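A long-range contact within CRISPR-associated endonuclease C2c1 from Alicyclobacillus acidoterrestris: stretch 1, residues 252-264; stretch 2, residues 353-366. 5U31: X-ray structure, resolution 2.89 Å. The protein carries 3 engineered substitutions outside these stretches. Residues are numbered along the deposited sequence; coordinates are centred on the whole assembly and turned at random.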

ATOM      1  N   ARG A 252      15.940 -23.011 -12.865  1.00 84.27           N
ATOM      2  CA  ARG A 252      16.666 -23.352 -11.644  1.00 93.29           C
ATOM      3  C   ARG A 252      15.773 -23.967 -10.574  1.00 90.13           C
ATOM      4  O   ARG A 252      16.271 -24.271  -9.483  1.00 91.04           O
ATOM      5  CB  ARG A 252      17.359 -22.114 -11.063  1.00103.66           C
ATOM      6  CG  ARG A 252      18.793 -21.869 -11.539  1.00115.09           C
ATOM      7  CD  ARG A 252      19.762 -21.788 -10.352  1.00124.86           C
ATOM      8  NE  ARG A 252      20.898 -20.895 -10.591  1.00124.33           N
ATOM      9  CZ  ARG A 252      21.886 -20.683  -9.720  1.00111.11           C
ATOM     10  NH1 ARG A 252      21.888 -21.301  -8.546  1.00 99.88           N
ATOM     11  NH2 ARG A 252      22.875 -19.851 -10.023  1.00103.28           N
ATOM     12  N   PHE A 253      14.481 -24.147 -10.841  1.00 95.93           N
ATOM     13  CA  PHE A 253      13.553 -24.694  -9.861  1.00 88.41           C
ATOM     14  C   PHE A 253      13.258 -26.168 -10.087  1.00 86.37           C
ATOM     15  O   PHE A 253      13.246 -26.944  -9.126  1.00 94.85           O
ATOM     16  CB  PHE A 253      12.238 -23.905  -9.874  1.00 68.80           C
ATOM     17  CG  PHE A 253      11.317 -24.236  -8.731  1.00 60.38           C
ATOM     18  CD1 PHE A 253      10.251 -25.104  -8.909  1.00 65.54           C
ATOM     19  CD2 PHE A 253      11.516 -23.679  -7.477  1.00 59.07           C
ATOM     20  CE1 PHE A 253       9.403 -25.412  -7.856  1.00 63.51           C
ATOM     21  CE2 PHE A 253      10.670 -23.984  -6.420  1.00 51.89           C
ATOM     22  CZ  PHE A 253       9.613 -24.850  -6.612  1.00 56.81           C
ATOM     23  N   GLU A 254      13.026 -26.570 -11.339  1.00 72.03           N
ATOM     24  CA  GLU A 254      12.672 -27.956 -11.623  1.00 86.07           C
ATOM     25  C   GLU A 254      13.807 -28.903 -11.255  1.00 93.41           C
ATOM     26  O   GLU A 254      13.574 -29.981 -10.695  1.00 77.87           O
ATOM     27  CB  GLU A 254      12.314 -28.111 -13.100  1.00 87.49           C
ATOM     28  CG  GLU A 254      11.708 -26.873 -13.733  1.00 72.60           C
ATOM     29  CD  GLU A 254      12.166 -26.682 -15.168  1.00 78.56           C
ATOM     30  OE1 GLU A 254      13.213 -27.256 -15.536  1.00 81.74           O
ATOM     31  OE2 GLU A 254      11.484 -25.962 -15.928  1.00 77.59           O
ATOM     32  N   GLN A 255      15.042 -28.520 -11.572  1.00 96.10           N
ATOM     33  CA  GLN A 255      16.214 -29.338 -11.299  1.00102.78           C
ATOM     34  C   GLN A 255      16.884 -28.956  -9.986  1.00 95.87           C
ATOM     35  O   GLN A 255      18.100 -29.111  -9.831  1.00100.80           O
ATOM     36  CB  GLN A 255      17.193 -29.251 -12.470  1.00109.82           C
ATOM     37  CG  GLN A 255      16.685 -29.993 -13.701  1.00117.32           C
ATOM     38  CD  GLN A 255      17.309 -29.508 -14.995  1.00119.20           C
ATOM     39  OE1 GLN A 255      17.697 -28.349 -15.114  1.00120.22           O
ATOM     40  NE2 GLN A 255      17.402 -30.398 -15.974  1.00120.54           N
ATOM     41  N   LYS A 256      16.101 -28.448  -9.035  1.00 91.60           N
ATOM     42  CA  LYS A 256      16.568 -28.247  -7.674  1.00 86.62           C
ATOM     43  C   LYS A 256      15.518 -28.584  -6.627  1.00 81.07           C
ATOM     44  O   LYS A 256      15.792 -28.417  -5.435  1.00 85.47           O
ATOM     45  CB  LYS A 256      17.042 -26.800  -7.467  1.00 83.14           C
ATOM     46  CG  LYS A 256      18.498 -26.566  -7.828  1.00 93.42           C
ATOM     47  CD  LYS A 256      18.978 -25.217  -7.316  1.00105.43           C
ATOM     48  CE  LYS A 256      20.455 -25.003  -7.606  1.00114.28           C
ATOM     49  NZ  LYS A 256      20.936 -23.708  -7.054  1.00118.25           N
ATOM     50  N   ASN A 257      14.336 -29.052  -7.023  1.00 68.80           N
ATOM     51  CA  ASN A 257      13.271 -29.381  -6.084  1.00 77.71           C
ATOM     52  C   ASN A 257      12.772 -30.808  -6.233  1.00 91.88           C
ATOM     53  O   ASN A 257      12.715 -31.545  -5.241  1.00 95.34           O
ATOM     54  CB  ASN A 257      12.099 -28.403  -6.241  1.00 76.47           C
ATOM     55  CG  ASN A 257      12.221 -27.202  -5.330  1.00 89.01           C
ATOM     56  OD1 ASN A 257      11.680 -27.192  -4.225  1.00 86.81           O
ATOM     57  ND2 ASN A 257      12.941 -26.185  -5.785  1.00 96.36           N
ATOM     58  N   PHE A 258      12.402 -31.223  -7.438  1.00 85.59           N
ATOM     59  CA  PHE A 258      11.914 -32.578  -7.684  1.00 95.09           C
ATOM     60  C   PHE A 258      12.749 -33.218  -8.793  1.00 90.54           C
ATOM     61  O   PHE A 258      12.248 -33.501  -9.885  1.00 72.27           O
ATOM     62  CB  PHE A 258      10.412 -32.574  -8.022  1.00 89.81           C
ATOM     63  CG  PHE A 258       9.925 -31.301  -8.649  1.00 75.69           C
ATOM     64  CD1 PHE A 258      10.224 -31.003  -9.965  1.00 73.36           C
ATOM     65  CD2 PHE A 258       9.142 -30.414  -7.926  1.00 80.77           C
ATOM     66  CE1 PHE A 258       9.767 -29.837 -10.547  1.00 80.34           C
ATOM     67  CE2 PHE A 258       8.681 -29.244  -8.502  1.00 83.02           C
ATOM     68  CZ  PHE A 258       8.993 -28.956  -9.815  1.00 83.73           C
ATOM     69  N   VAL A 259      14.026 -33.462  -8.498  1.00 97.17           N
ATOM     70  CA  VAL A 259      14.904 -34.113  -9.465  1.00 96.37           C
ATOM     71  C   VAL A 259      14.602 -35.604  -9.542  1.00 91.54           C
ATOM     72  O   VAL A 259      14.370 -36.154 -10.627  1.00 96.01           O
ATOM     73  CB  VAL A 259      16.379 -33.849  -9.107  1.00 99.12           C
ATOM     74  CG1 VAL A 259      17.298 -34.571 -10.078  1.00 96.02           C
ATOM     75  CG2 VAL A 259      16.662 -32.354  -9.103  1.00 93.48           C
ATOM     76  N   GLY A 260      14.602 -36.279  -8.399  1.00 82.68           N
ATOM     77  CA  GLY A 260      14.213 -37.670  -8.338  1.00 87.30           C
ATOM     78  C   GLY A 260      12.727 -37.907  -8.209  1.00 89.83           C
ATOM     79  O   GLY A 260      12.309 -39.039  -7.948  1.00 87.77           O
ATOM     80  N   GLN A 261      11.906 -36.872  -8.388  1.00 91.36           N
ATOM     81  CA  GLN A 261      10.465 -36.999  -8.214  1.00 92.01           C
ATOM     82  C   GLN A 261       9.746 -36.743  -9.532  1.00 92.07           C
ATOM     83  O   GLN A 261       8.767 -35.990  -9.581  1.00 98.77           O
ATOM     84  CB  GLN A 261       9.980 -36.028  -7.132  1.00 75.91           C
ATOM     85  CG  GLN A 261      10.872 -36.011  -5.900  1.00 75.47           C
ATOM     86  CD  GLN A 261      10.349 -35.103  -4.808  1.00 85.38           C
ATOM     87  OE1 GLN A 261      11.096 -34.686  -3.922  1.00 85.40           O
ATOM     88  NE2 GLN A 261       9.058 -34.795  -4.859  1.00 96.38           N
ATOM     89  N   GLU A 262      10.219 -37.382 -10.602  1.00 87.34           N
ATOM     90  CA  GLU A 262       9.727 -37.075 -11.941  1.00 85.05           C
ATOM     91  C   GLU A 262       8.372 -37.708 -12.228  1.00 85.96           C
ATOM     92  O   GLU A 262       7.584 -37.148 -12.999  1.00 86.64           O
ATOM     93  CB  GLU A 262      10.751 -37.525 -12.985  1.00 80.37           C
ATOM     94  CG  GLU A 262      10.449 -37.052 -14.394  1.00 95.16           C
ATOM     95  CD  GLU A 262      11.560 -37.390 -15.367  1.00112.40           C
ATOM     96  OE1 GLU A 262      11.411 -37.093 -16.571  1.00114.63           O
ATOM     97  OE2 GLU A 262      12.583 -37.953 -14.923  1.00118.09           O
ATOM     98  N   HIS A 263       8.079 -38.865 -11.627  1.00 94.17           N
ATOM     99  CA  HIS A 263       6.806 -39.530 -11.886  1.00 89.66           C
ATOM    100  C   HIS A 263       5.639 -38.777 -11.260  1.00 92.78           C
ATOM    101  O   HIS A 263       4.517 -38.840 -11.776  1.00103.03           O
ATOM    102  CB  HIS A 263       6.852 -40.967 -11.368  1.00 69.82           C
ATOM    103  CG  HIS A 263       7.191 -41.067  -9.915  1.00 71.39           C
ATOM    104  ND1 HIS A 263       8.475 -40.908  -9.439  1.00 74.14           N
ATOM    105  CD2 HIS A 263       6.412 -41.294  -8.830  1.00 73.21           C
ATOM    106  CE1 HIS A 263       8.473 -41.038  -8.124  1.00 76.65           C
ATOM    107  NE2 HIS A 263       7.235 -41.274  -7.730  1.00 70.19           N
ATOM    108  N   LEU A 264       5.875 -38.070 -10.153  1.00 80.96           N
ATOM    109  CA  LEU A 264       4.811 -37.275  -9.550  1.00 71.77           C
ATOM    110  C   LEU A 264       4.450 -36.082 -10.427  1.00 69.56           C
ATOM    111  O   LEU A 264       3.276 -35.706 -10.521  1.00 79.19           O
ATOM    112  CB  LEU A 264       5.222 -36.798  -8.159  1.00 66.12           C
ATOM    113  CG  LEU A 264       5.579 -37.844  -7.107  1.00 72.91           C
ATOM    114  CD1 LEU A 264       7.067 -38.094  -7.122  1.00 84.91           C
ATOM    115  CD2 LEU A 264       5.149 -37.368  -5.735  1.00 76.96           C
ATOM    116  N   ARG A 353       1.032 -39.114  -0.690  1.00 86.63           N
ATOM    117  CA  ARG A 353       1.492 -40.257   0.093  1.00 78.98           C
ATOM    118  C   ARG A 353       3.015 -40.313   0.151  1.00 81.30           C
ATOM    119  O   ARG A 353       3.597 -40.393   1.239  1.00 79.77           O
ATOM    120  CB  ARG A 353       0.928 -41.552  -0.492  1.00 71.89           C
ATOM    121  CG  ARG A 353       1.141 -42.776   0.381  1.00 84.18           C
ATOM    122  CD  ARG A 353       0.055 -42.906   1.445  1.00 88.08           C
ATOM    123  NE  ARG A 353      -1.269 -43.115   0.863  1.00 84.91           N
ATOM    124  CZ  ARG A 353      -2.351 -43.448   1.562  1.00 73.20           C
ATOM    125  NH1 ARG A 353      -2.270 -43.617   2.874  1.00 62.47           N
ATOM    126  NH2 ARG A 353      -3.515 -43.615   0.948  1.00 71.83           N
ATOM    127  N   GLU A 354       3.673 -40.266  -1.010  1.00 80.60           N
ATOM    128  CA  GLU A 354       5.128 -40.394  -1.058  1.00 75.16           C
ATOM    129  C   GLU A 354       5.813 -39.190  -0.417  1.00 73.09           C
ATOM    130  O   GLU A 354       6.525 -39.326   0.585  1.00 62.42           O
ATOM    131  CB  GLU A 354       5.589 -40.573  -2.505  1.00 67.90           C
ATOM    132  CG  GLU A 354       5.038 -41.822  -3.173  1.00 85.73           C
ATOM    133  CD  GLU A 354       5.779 -42.181  -4.449  1.00104.38           C
ATOM    134  OE1 GLU A 354       6.674 -41.410  -4.860  1.00106.78           O
ATOM    135  OE2 GLU A 354       5.468 -43.240  -5.037  1.00108.84           O
ATOM    136  N   ASP A 355       5.618 -38.003  -0.989  1.00 77.40           N
ATOM    137  CA  ASP A 355       6.165 -36.761  -0.456  1.00 79.49           C
ATOM    138  C   ASP A 355       4.996 -35.876  -0.050  1.00 78.11           C
ATOM    139  O   ASP A 355       4.230 -35.419  -0.905  1.00 85.08           O
ATOM    140  CB  ASP A 355       7.052 -36.056  -1.483  1.00 89.52           C
ATOM    141  CG  ASP A 355       7.918 -34.967  -0.865  1.00 89.28           C
ATOM    142  OD1 ASP A 355       9.158 -35.034  -1.014  1.00 83.07           O
ATOM    143  OD2 ASP A 355       7.362 -34.051  -0.222  1.00 90.90           O
ATOM    144  N   ALA A 356       4.859 -35.634   1.251  1.00 80.92           N
ATOM    145  CA  ALA A 356       3.745 -34.847   1.762  1.00 84.68           C
ATOM    146  C   ALA A 356       3.950 -33.348   1.591  1.00 91.14           C
ATOM    147  O   ALA A 356       3.057 -32.570   1.946  1.00 86.42           O
ATOM    148  CB  ALA A 356       3.496 -35.183   3.235  1.00 77.92           C
ATOM    149  N   SER A 357       5.095 -32.924   1.053  1.00 86.54           N
ATOM    150  CA  SER A 357       5.344 -31.521   0.747  1.00 81.45           C
ATOM    151  C   SER A 357       5.535 -31.291  -0.745  1.00 78.52           C
ATOM    152  O   SER A 357       5.922 -30.188  -1.148  1.00 78.39           O
ATOM    153  CB  SER A 357       6.568 -31.011   1.514  1.00 77.32           C
ATOM    154  OG  SER A 357       7.766 -31.486   0.926  1.00 75.87           O
ATOM    155  N   PHE A 358       5.271 -32.303  -1.575  1.00 76.41           N
ATOM    156  CA  PHE A 358       5.504 -32.166  -3.008  1.00 68.30           C
ATOM    157  C   PHE A 358       4.483 -31.242  -3.658  1.00 70.74           C
ATOM    158  O   PHE A 358       4.830 -30.449  -4.540  1.00 63.96           O
ATOM    159  CB  PHE A 358       5.474 -33.538  -3.676  1.00 59.73           C
ATOM    160  CG  PHE A 358       5.299 -33.476  -5.164  1.00 50.65           C
ATOM    161  CD1 PHE A 358       6.381 -33.221  -5.985  1.00 50.50           C
ATOM    162  CD2 PHE A 358       4.053 -33.668  -5.739  1.00 53.26           C
ATOM    163  CE1 PHE A 358       6.227 -33.160  -7.355  1.00 65.92           C
ATOM    164  CE2 PHE A 358       3.893 -33.606  -7.108  1.00 64.34           C
ATOM    165  CZ  PHE A 358       4.982 -33.352  -7.918  1.00 68.08           C
ATOM    166  N   LEU A 359       3.214 -31.345  -3.255  1.00 72.53           N
ATOM    167  CA  LEU A 359       2.173 -30.560  -3.910  1.00 65.48           C
ATOM    168  C   LEU A 359       2.332 -29.067  -3.644  1.00 54.74           C
ATOM    169  O   LEU A 359       2.058 -28.253  -4.535  1.00 53.40           O
ATOM    170  CB  LEU A 359       0.794 -31.053  -3.472  1.00 63.91           C
ATOM    171  CG  LEU A 359       0.377 -32.349  -4.172  1.00 61.09           C
ATOM    172  CD1 LEU A 359      -0.792 -33.034  -3.466  1.00 58.60           C
ATOM    173  CD2 LEU A 359       0.042 -32.060  -5.632  1.00 49.14           C
ATOM    174  N   THR A 360       2.784 -28.680  -2.447  1.00 49.09           N
ATOM    175  CA  THR A 360       3.047 -27.264  -2.199  1.00 51.41           C
ATOM    176  C   THR A 360       4.282 -26.794  -2.957  1.00 62.21           C
ATOM    177  O   THR A 360       4.320 -25.657  -3.443  1.00 74.26           O
ATOM    178  CB  THR A 360       3.210 -26.993  -0.702  1.00 43.42           C
ATOM    179  OG1 THR A 360       4.355 -27.694  -0.204  1.00 63.07           O
ATOM    180  CG2 THR A 360       1.973 -27.431   0.061  1.00 43.87           C
ATOM    181  N   ARG A 361       5.306 -27.647  -3.060  1.00 59.85           N
ATOM    182  CA  ARG A 361       6.460 -27.322  -3.894  1.00 57.99           C
ATOM    183  C   ARG A 361       6.039 -27.097  -5.340  1.00 56.43           C
ATOM    184  O   ARG A 361       6.426 -26.102  -5.966  1.00 59.12           O
ATOM    185  CB  ARG A 361       7.507 -28.435  -3.825  1.00 65.02           C
ATOM    186  CG  ARG A 361       8.296 -28.545  -2.530  1.00 61.87           C
ATOM    187  CD  ARG A 361       9.378 -29.606  -2.700  1.00 76.86           C
ATOM    188  NE  ARG A 361       9.663 -30.334  -1.469  1.00105.06           N
ATOM    189  CZ  ARG A 361      10.377 -31.454  -1.419  1.00119.72           C
ATOM    190  NH1 ARG A 361      10.873 -31.975  -2.535  1.00126.27           N
ATOM    191  NH2 ARG A 361      10.594 -32.058  -0.257  1.00114.17           N
ATOM    192  N   TYR A 362       5.249 -28.021  -5.894  1.00 58.92           N
ATOM    193  CA  TYR A 362       4.819 -27.885  -7.279  1.00 66.32           C
ATOM    194  C   TYR A 362       3.883 -26.699  -7.473  1.00 71.29           C
ATOM    195  O   TYR A 362       3.783 -26.182  -8.590  1.00 70.92           O
ATOM    196  CB  TYR A 362       4.153 -29.179  -7.761  1.00 46.15           C
ATOM    197  CG  TYR A 362       3.973 -29.226  -9.263  1.00 46.48           C
ATOM    198  CD1 TYR A 362       5.046 -29.500 -10.103  1.00 57.96           C
ATOM    199  CD2 TYR A 362       2.737 -28.979  -9.842  1.00 50.32           C
ATOM    200  CE1 TYR A 362       4.890 -29.532 -11.478  1.00 56.62           C
ATOM    201  CE2 TYR A 362       2.571 -29.011 -11.216  1.00 61.66           C
ATOM    202  CZ  TYR A 362       3.650 -29.288 -12.028  1.00 56.32           C
ATOM    203  OH  TYR A 362       3.486 -29.317 -13.394  1.00 57.19           O
ATOM    204  N   ALA A 363       3.209 -26.249  -6.411  1.00 66.87           N
ATOM    205  CA  ALA A 363       2.361 -25.067  -6.524  1.00 50.85           C
ATOM    206  C   ALA A 363       3.191 -23.799  -6.679  1.00 51.20           C
ATOM    207  O   ALA A 363       2.770 -22.864  -7.370  1.00 58.33           O
ATOM    208  CB  ALA A 363       1.436 -24.964  -5.311  1.00 42.15           C
ATOM    209  N   VAL A 364       4.367 -23.747  -6.048  1.00 43.67           N
ATOM    210  CA  VAL A 364       5.285 -22.635  -6.273  1.00 45.20           C
ATOM    211  C   VAL A 364       5.763 -22.628  -7.720  1.00 52.88           C
ATOM    212  O   VAL A 364       5.904 -21.566  -8.340  1.00 51.44           O
ATOM    213  CB  VAL A 364       6.463 -22.705  -5.285  1.00 53.17           C
ATOM    214  CG1 VAL A 364       7.532 -21.685  -5.652  1.00 54.65           C
ATOM    215  CG2 VAL A 364       5.974 -22.483  -3.861  1.00 45.44           C
ATOM    216  N   TYR A 365       6.020 -23.813  -8.281  1.00 42.91           N
ATOM    217  CA  TYR A 365       6.388 -23.898  -9.689  1.00 42.34           C
ATOM    218  C   TYR A 365       5.260 -23.397 -10.580  1.00 60.82           C
ATOM    219  O   TYR A 365       5.504 -22.709 -11.578  1.00 61.26           O
ATOM    220  CB  TYR A 365       6.763 -25.338 -10.044  1.00 44.81           C
ATOM    221  CG  TYR A 365       7.113 -25.564 -11.500  1.00 50.67           C
ATOM    222  CD1 TYR A 365       8.249 -24.996 -12.063  1.00 43.75           C
ATOM    223  CD2 TYR A 365       6.316 -26.365 -12.304  1.00 54.57           C
ATOM    224  CE1 TYR A 365       8.572 -25.210 -13.394  1.00 47.60           C
ATOM    225  CE2 TYR A 365       6.629 -26.587 -13.630  1.00 63.17           C
ATOM    226  CZ  TYR A 365       7.756 -26.009 -14.172  1.00 56.11           C
ATOM    227  OH  TYR A 365       8.055 -26.238 -15.498  1.00 45.72           O
ATOM    228  N   ASN A 366       4.014 -23.723 -10.229  1.00 53.54           N
ATOM    229  CA  ASN A 366       2.882 -23.251 -11.018  1.00 51.12           C
ATOM    230  C   ASN A 366       2.745 -21.735 -10.932  1.00 54.18           C
ATOM    231  O   ASN A 366       2.431 -21.079 -11.932  1.00 58.63           O
ATOM    232  CB  ASN A 366       1.595 -23.939 -10.563  1.00 43.41           C
ATOM    233  CG  ASN A 366       1.489 -25.368 -11.060  1.00 49.53           C
ATOM    234  OD1 ASN A 366       1.992 -25.704 -12.130  1.00 57.18           O
ATOM    235  ND2 ASN A 366       0.829 -26.217 -10.284  1.00 55.33           N
TER

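This is a mainly aromatic contact between two nearly antiparallel helical segments and the loop that follows the first, with a few polar links alongside. The helix at 252-257 and the helix at 358-366 run at 168° to each other. Their axes come no closer than 10.7 Å, so large side chains fill the space between them. The register reflects the opposed directions: by CA atoms, Phe253 lies nearest Tyr365, Asn257 nearest Arg361, and Phe258 nearest Phe358. Together the two stretches bury 698 Å² of surface.

Phe253 points toward the second helix. Its CE1 packs 3.4 Å from Tyr365 CB, and its CZ lies 3.9 Å from Val364 CG1. The same CZ sits 3.5 Å from the backbone O of Arg361, which approaches the ring at its edge.

Phe258, in the loop, is buried among three aromatic rings. It turns its edge to the face of Tyr365, with the ring planes at 82° and Phe258 CZ 4.2 Å from Tyr365 CG. This places the slightly positive ring hydrogens of Phe258 against the electron-rich face of the tyrosine. Phe258 CE2 is 4.0 Å from Tyr362 CD1, where the rings meet obliquely. Phe258 CD2 is also 4.0 Å from Phe358 CE1.

Phe358 has a second apolar partner in Leu264. Leu264 CB lies over one face of the Phe358 ring, 3.8 Å from its centroid, in a CH-pi contact.

The polar links vary in strength. The best formed joins His263 to Glu354: His263 NE2 donates to Glu354 OE1 at 2.9 Å, and the N-H...O angle of 168° is close to straight. Tyr365 OH gives a weak hydrogen bond to Glu254 OE2 at 3.5 Å. The CA-to-CB bond of Glu254 points sideways, but the end of its side chain comes nearer the second stretch.

Arg361 reaches the first stretch through NH1, which makes a weak hydrogen bond to Gln261 OE1 at 3.1 Å; the angle there is only 125°. The same NH1 is 3.3 Å from the backbone O of Asn257. Within its own stretch, Arg361 NH2 lies 3.4 Å from Asp355 OD1 in a salt bridge. That oxygen is well out of the guanidinium plane, so the attraction is one of charge alone. Asp355 OD2 in turn accepts hydrogen bonds from Ser357 N and Ser357 OG, both at 2.8 Å, bracing the turn that leads into the second helix.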